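Local coordinates for protein O-succinylhomoserine sulfhydrylase (Mycobacterium tuberculosis, PDB 3NDN) that probably catalyses the pyridoxal-phosphate-dependent formation of L-homocysteine from O-succinyl-L-homoserine and hydrogen sulfide, a step of methionine biosynthesis, at residues Asn177-Leu182 / Ala384-Gly389; His369-Thr374 / Leu388-Val393. All blocks are in the same frame, centred on the assembly; numbering follows the deposited sequence. Where two conformers were deposited one is given.

In the fold
Leaving strand 169-173 of the seven-stranded sheet, which belongs to the large domain of this fold-type I PLP enzyme, the chain enters the loop 177-182. Interaction 1 sets this loop against 384-389, the last turn of helix 379-385 and the turn after it, and so closes a span of about 200 residues. Interaction 2 closes a much shorter excursion, from the exit of strand 366-368 through helix 379-385 to the start of strand 392-396 in the five-stranded sheet. The spans overlap rather than nest: the shorter starts inside the longer and finishes beyond it. They share Leu388 and Gly389, and Pro178 packs on Pro370, so the large domain's loop is tied to the turn leading into the C-terminal sheet.

Interaction 1 of 2, residues Asn177-Leu182 / Ala384-Gly389; sequences NPMQSL and AAIGLG
The loop 177-182 comes nearest the end of helix 379-385 where the CA atoms of Met179 and Leu388 lie 7.4 Å apart, with no hydrogen bond between the segments. Met179 spans the interval. With CG beside the backbone N and the chain bent again at chi2 (-57°) and chi3, the flexible thioether folds compactly and brings its methyl group to the turn that ends the helix. There it meets two successive carbonyls: Met179 CE lies 3.6 Å from Gly387 O and 3.7 Å from Ile386 O. Met179 SD rests 4.2 Å from Leu388 CB. Gly387 closes the helix as a Schellman motif, its phi of 84° being a value that glycine adopts readily. Next to the methionine in sequence, the rigid ring of Pro178, after a cis peptide bond, offers CG to Leu388 CD1 at 4.1 Å, and the two side chains cross at roughly a right angle. Leu388 reaches there with CG anti to the backbone N. Thr330 OG1 forms hydrogen bonds with Pro178 O and Gln180 NE2, tying the loop to strand 328-333. Dispersion therefore carries the contact, although the carbonyl dipoles of Ile386 and Gly387 may add a weak attraction for the slightly positive Met179 methyl.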
loop_
_atom_site.group_PDB
_atom_site.type_symbol
_atom_site.label_atom_id
_atom_site.label_comp_id
_atom_site.label_asym_id
_atom_site.label_seq_id
_atom_site.Cartn_x
_atom_site.Cartn_y
_atom_site.Cartn_z
ATOM N N ASN A 177 15.243 26.967 14.095
ATOM C CA ASN A 177 15.593 26.732 12.699
ATOM C C ASN A 177 15.306 27.993 11.884
ATOM O O ASN A 177 14.169 28.455 11.854
ATOM C CB ASN A 177 14.803 25.523 12.182
ATOM C CG ASN A 177 14.804 25.408 10.667
ATOM O OD1 ASN A 177 15.826 25.607 10.005
ATOM N ND2 ASN A 177 13.645 25.071 10.110
ATOM N N PRO A 178 16.322 28.534 11.179
ATOM C CA PRO A 178 17.635 27.970 10.866
ATOM C C PRO A 178 18.828 28.419 11.708
ATOM O O PRO A 178 19.909 27.862 11.534
ATOM C CB PRO A 178 17.854 28.444 9.428
ATOM C CG PRO A 178 17.208 29.817 9.424
ATOM C CD PRO A 178 16.059 29.760 10.398
ATOM N N MET A 179 18.654 29.393 12.602
ATOM C CA MET A 179 19.812 29.973 13.313
ATOM C C MET A 179 20.331 29.112 14.475
ATOM O O MET A 179 21.417 29.370 15.002
ATOM C CB MET A 179 19.535 31.410 13.780
ATOM C CG MET A 179 19.192 32.399 12.658
ATOM S SD MET A 179 20.423 32.585 11.325
ATOM C CE MET A 179 21.789 33.355 12.176
ATOM N N GLN A 180 19.549 28.106 14.876
ATOM C CA GLN A 180 19.962 27.133 15.910
ATOM C C GLN A 180 20.263 27.760 17.299
ATOM O O GLN A 180 21.220 27.372 17.985
ATOM C CB GLN A 180 21.084 26.192 15.394
ATOM C CG GLN A 180 20.874 25.696 13.932
ATOM C CD GLN A 180 21.632 24.410 13.545
ATOM O OE1 GLN A 180 21.998 23.603 14.394
ATOM N NE2 GLN A 180 21.829 24.209 12.241
ATOM N N SER A 181 19.425 28.729 17.680
ATOM C CA SER A 181 19.406 29.324 19.020
ATOM C C SER A 181 18.735 28.351 19.989
ATOM O O SER A 181 17.798 27.634 19.594
ATOM C CB SER A 181 18.633 30.653 18.959
ATOM O OG SER A 181 18.420 31.223 20.242
ATOM N N LEU A 182 19.191 28.316 21.247
ATOM C CA LEU A 182 18.633 27.385 22.250
ATOM C C LEU A 182 17.741 28.029 23.329
ATOM O O LEU A 182 17.866 29.221 23.628
ATOM C CB LEU A 182 19.760 26.576 22.940
ATOM C CG LEU A 182 20.875 25.899 22.124
ATOM C CD1 LEU A 182 21.669 24.934 22.991
ATOM C CD2 LEU A 182 20.359 25.165 20.907
ATOM N N ALA A 384 16.743 40.520 9.362
ATOM C CA ALA A 384 17.910 41.243 9.891
ATOM C C ALA A 384 17.965 41.193 11.419
ATOM O O ALA A 384 19.047 41.113 12.007
ATOM C CB ALA A 384 17.909 42.696 9.402
ATOM N N ALA A 385 16.786 41.233 12.042
ATOM C CA ALA A 385 16.636 41.154 13.495
ATOM C C ALA A 385 17.333 39.934 14.097
ATOM O O ALA A 385 17.974 40.048 15.144
ATOM C CB ALA A 385 15.157 41.159 13.874
ATOM N N ILE A 386 17.213 38.782 13.428
ATOM C CA ILE A 386 17.790 37.513 13.915
ATOM C C ILE A 386 19.123 37.105 13.270
ATOM O O ILE A 386 19.655 36.025 13.561
ATOM C CB ILE A 386 16.783 36.322 13.801
ATOM C CG1 ILE A 386 16.184 36.237 12.389
ATOM C CG2 ILE A 386 15.706 36.426 14.875
ATOM C CD1 ILE A 386 15.522 34.914 12.069
ATOM N N GLY A 387 19.657 37.961 12.402
ATOM C CA GLY A 387 20.963 37.725 11.773
ATOM C C GLY A 387 20.937 36.842 10.531
ATOM O O GLY A 387 21.976 36.324 10.114
ATOM N N LEU A 388 19.756 36.683 9.932
ATOM C CA LEU A 388 19.587 35.846 8.743
ATOM C C LEU A 388 19.776 36.611 7.418
ATOM O O LEU A 388 18.797 36.992 6.755
ATOM C CB LEU A 388 18.224 35.126 8.793
ATOM C CG LEU A 388 17.794 34.232 7.628
ATOM C CD1 LEU A 388 18.726 33.045 7.478
ATOM C CD2 LEU A 388 16.344 33.768 7.802
ATOM N N GLY A 389 21.036 36.821 7.029
ATOM C CA GLY A 389 21.356 37.534 5.781
ATOM C C GLY A 389 21.136 36.722 4.508
ATOM O O GLY A 389 20.860 35.516 4.567
#

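Interaction 2 of 2, residues His369-Thr374 / Leu388-Val393; sequences HPATTT and LGDGVV
A buried histidine and one water cross-link a loop to a beta turn at the ends of two neighbouring inner strands of the C-terminal domain's mixed sheet, where the chain leaves strand 366-368 and re-enters through antiparallel 392-396. The type I beta turn Gly389-Val392 leads into that second strand. His369 holds its CG anti to the backbone N (chi1 -179°), carrying the ring to the turn. There His369 NE2 donates to Asp390 O at 2.9 Å, nearly straight at 168° and almost in the ring plane, though the donor stands above the Asp390 carbonyl plane. The other nitrogen, His369 ND1, shares a hydrogen bond of 2.8 Å with Thr372 OG1, so both nitrogens fix the ring's rotation, while Phe345 meets it edge-to-face. Thr372 N and Thr373 OG1 both grip His369 O. Asp390 OD1 lies 4.6 Å from His369 NE2, so its charge might favour imidazole protonation. The small Ala371 fits here, its CB 3.5 Å from Asp390 OD1, and Pro370 CB packs on Leu388 CD1 at 4.0 Å. Above one face of the His369 ring, toward its rim, sits the water, which accepts from Ala371 N at 3.0 Å and donates to Gly389 O and, at 2.8 Å, to Val392 O.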
loop_
_atom_site.group_PDB
_atom_site.type_symbol
_atom_site.label_atom_id
_atom_site.label_comp_id
_atom_site.label_asym_id
_atom_site.label_seq_id
_atom_site.Cartn_x
_atom_site.Cartn_y
_atom_site.Cartn_z
ATOM N N HIS A 369 17.959 27.780 0.700
ATOM C CA HIS A 369 18.317 29.177 0.991
ATOM C C HIS A 369 17.175 29.810 1.795
ATOM O O HIS A 369 16.148 30.187 1.211
ATOM C CB HIS A 369 18.524 29.943 -0.335
ATOM C CG HIS A 369 18.914 31.383 -0.172
ATOM N ND1 HIS A 369 18.065 32.425 -0.487
ATOM C CD2 HIS A 369 20.075 31.955 0.231
ATOM C CE1 HIS A 369 18.678 33.574 -0.262
ATOM N NE2 HIS A 369 19.900 33.316 0.166
ATOM N N PRO A 370 17.342 29.923 3.128
ATOM C CA PRO A 370 16.214 30.331 3.977
ATOM C C PRO A 370 15.600 31.703 3.682
ATOM O O PRO A 370 14.384 31.843 3.779
ATOM C CB PRO A 370 16.802 30.287 5.389
ATOM C CG PRO A 370 17.911 29.256 5.297
ATOM C CD PRO A 370 18.502 29.480 3.932
ATOM N N ALA A 371 16.417 32.692 3.311
ATOM C CA ALA A 371 15.926 34.063 3.077
ATOM C C ALA A 371 14.888 34.176 1.945
ATOM O O ALA A 371 14.085 35.115 1.928
ATOM C CB ALA A 371 17.101 35.039 2.846
ATOM N N THR A 372 14.896 33.222 1.013
ATOM C CA THR A 372 13.922 33.211 -0.085
ATOM C C THR A 372 12.920 32.035 -0.025
ATOM O O THR A 372 12.042 31.928 -0.878
ATOM C CB THR A 372 14.621 33.252 -1.474
ATOM O OG1 THR A 372 15.522 32.142 -1.599
ATOM C CG2 THR A 372 15.395 34.576 -1.663
ATOM N N THR A 373 13.060 31.167 0.974
ATOM C CA THR A 373 12.179 29.997 1.151
ATOM C C THR A 373 11.696 29.832 2.611
ATOM O O THR A 373 10.654 30.369 2.980
ATOM C CB THR A 373 12.863 28.680 0.705
ATOM O OG1 THR A 373 14.061 28.482 1.467
ATOM C CG2 THR A 373 13.198 28.691 -0.780
ATOM N N THR A 374 12.455 29.084 3.425
ATOM C CA THR A 374 12.163 28.863 4.863
ATOM C C THR A 374 11.516 30.086 5.539
ATOM O O THR A 374 10.452 29.969 6.152
ATOM C CB THR A 374 13.452 28.456 5.659
ATOM O OG1 THR A 374 14.202 27.482 4.920
ATOM C CG2 THR A 374 13.114 27.872 7.037
ATOM N N LEU A 388 19.756 36.683 9.932
ATOM C CA LEU A 388 19.587 35.846 8.743
ATOM C C LEU A 388 19.776 36.611 7.418
ATOM O O LEU A 388 18.797 36.992 6.755
ATOM C CB LEU A 388 18.224 35.126 8.793
ATOM C CG LEU A 388 17.794 34.232 7.628
ATOM C CD1 LEU A 388 18.726 33.045 7.478
ATOM C CD2 LEU A 388 16.344 33.768 7.802
ATOM N N GLY A 389 21.036 36.821 7.029
ATOM C CA GLY A 389 21.356 37.534 5.781
ATOM C C GLY A 389 21.136 36.722 4.508
ATOM O O GLY A 389 20.860 35.516 4.567
ATOM N N ASP A 390 21.270 37.385 3.356
ATOM C CA ASP A 390 21.123 36.748 2.043
ATOM C C ASP A 390 22.267 35.772 1.713
ATOM O O ASP A 390 22.196 35.052 0.718
ATOM C CB ASP A 390 20.999 37.803 0.928
ATOM C CG ASP A 390 19.574 38.370 0.778
ATOM O OD1 ASP A 390 18.567 37.647 1.007
ATOM O OD2 ASP A 390 19.460 39.547 0.377
ATOM N N GLY A 391 23.301 35.749 2.552
ATOM C CA GLY A 391 24.438 34.822 2.392
ATOM C C GLY A 391 24.348 33.514 3.172
ATOM O O GLY A 391 25.288 32.713 3.176
ATOM N N VAL A 392 23.201 33.271 3.801
ATOM C CA VAL A 392 23.028 32.091 4.661
ATOM C C VAL A 392 22.474 30.875 3.891
ATOM O O VAL A 392 21.522 31.006 3.110
ATOM C CB VAL A 392 22.136 32.426 5.885
ATOM C CG1 VAL A 392 21.823 31.186 6.688
ATOM C CG2 VAL A 392 22.815 33.476 6.771
ATOM N N VAL A 393 23.100 29.713 4.114
ATOM C CA VAL A 393 22.749 28.410 3.490
ATOM C C VAL A 393 22.525 27.335 4.584
ATOM O O VAL A 393 23.234 27.331 5.598
ATOM C CB VAL A 393 23.864 27.960 2.481
ATOM C CG1 VAL A 393 23.575 26.587 1.878
ATOM C CG2 VAL A 393 24.024 28.992 1.357
HETATM O O HOH W 1 19.373 32.785 3.496
#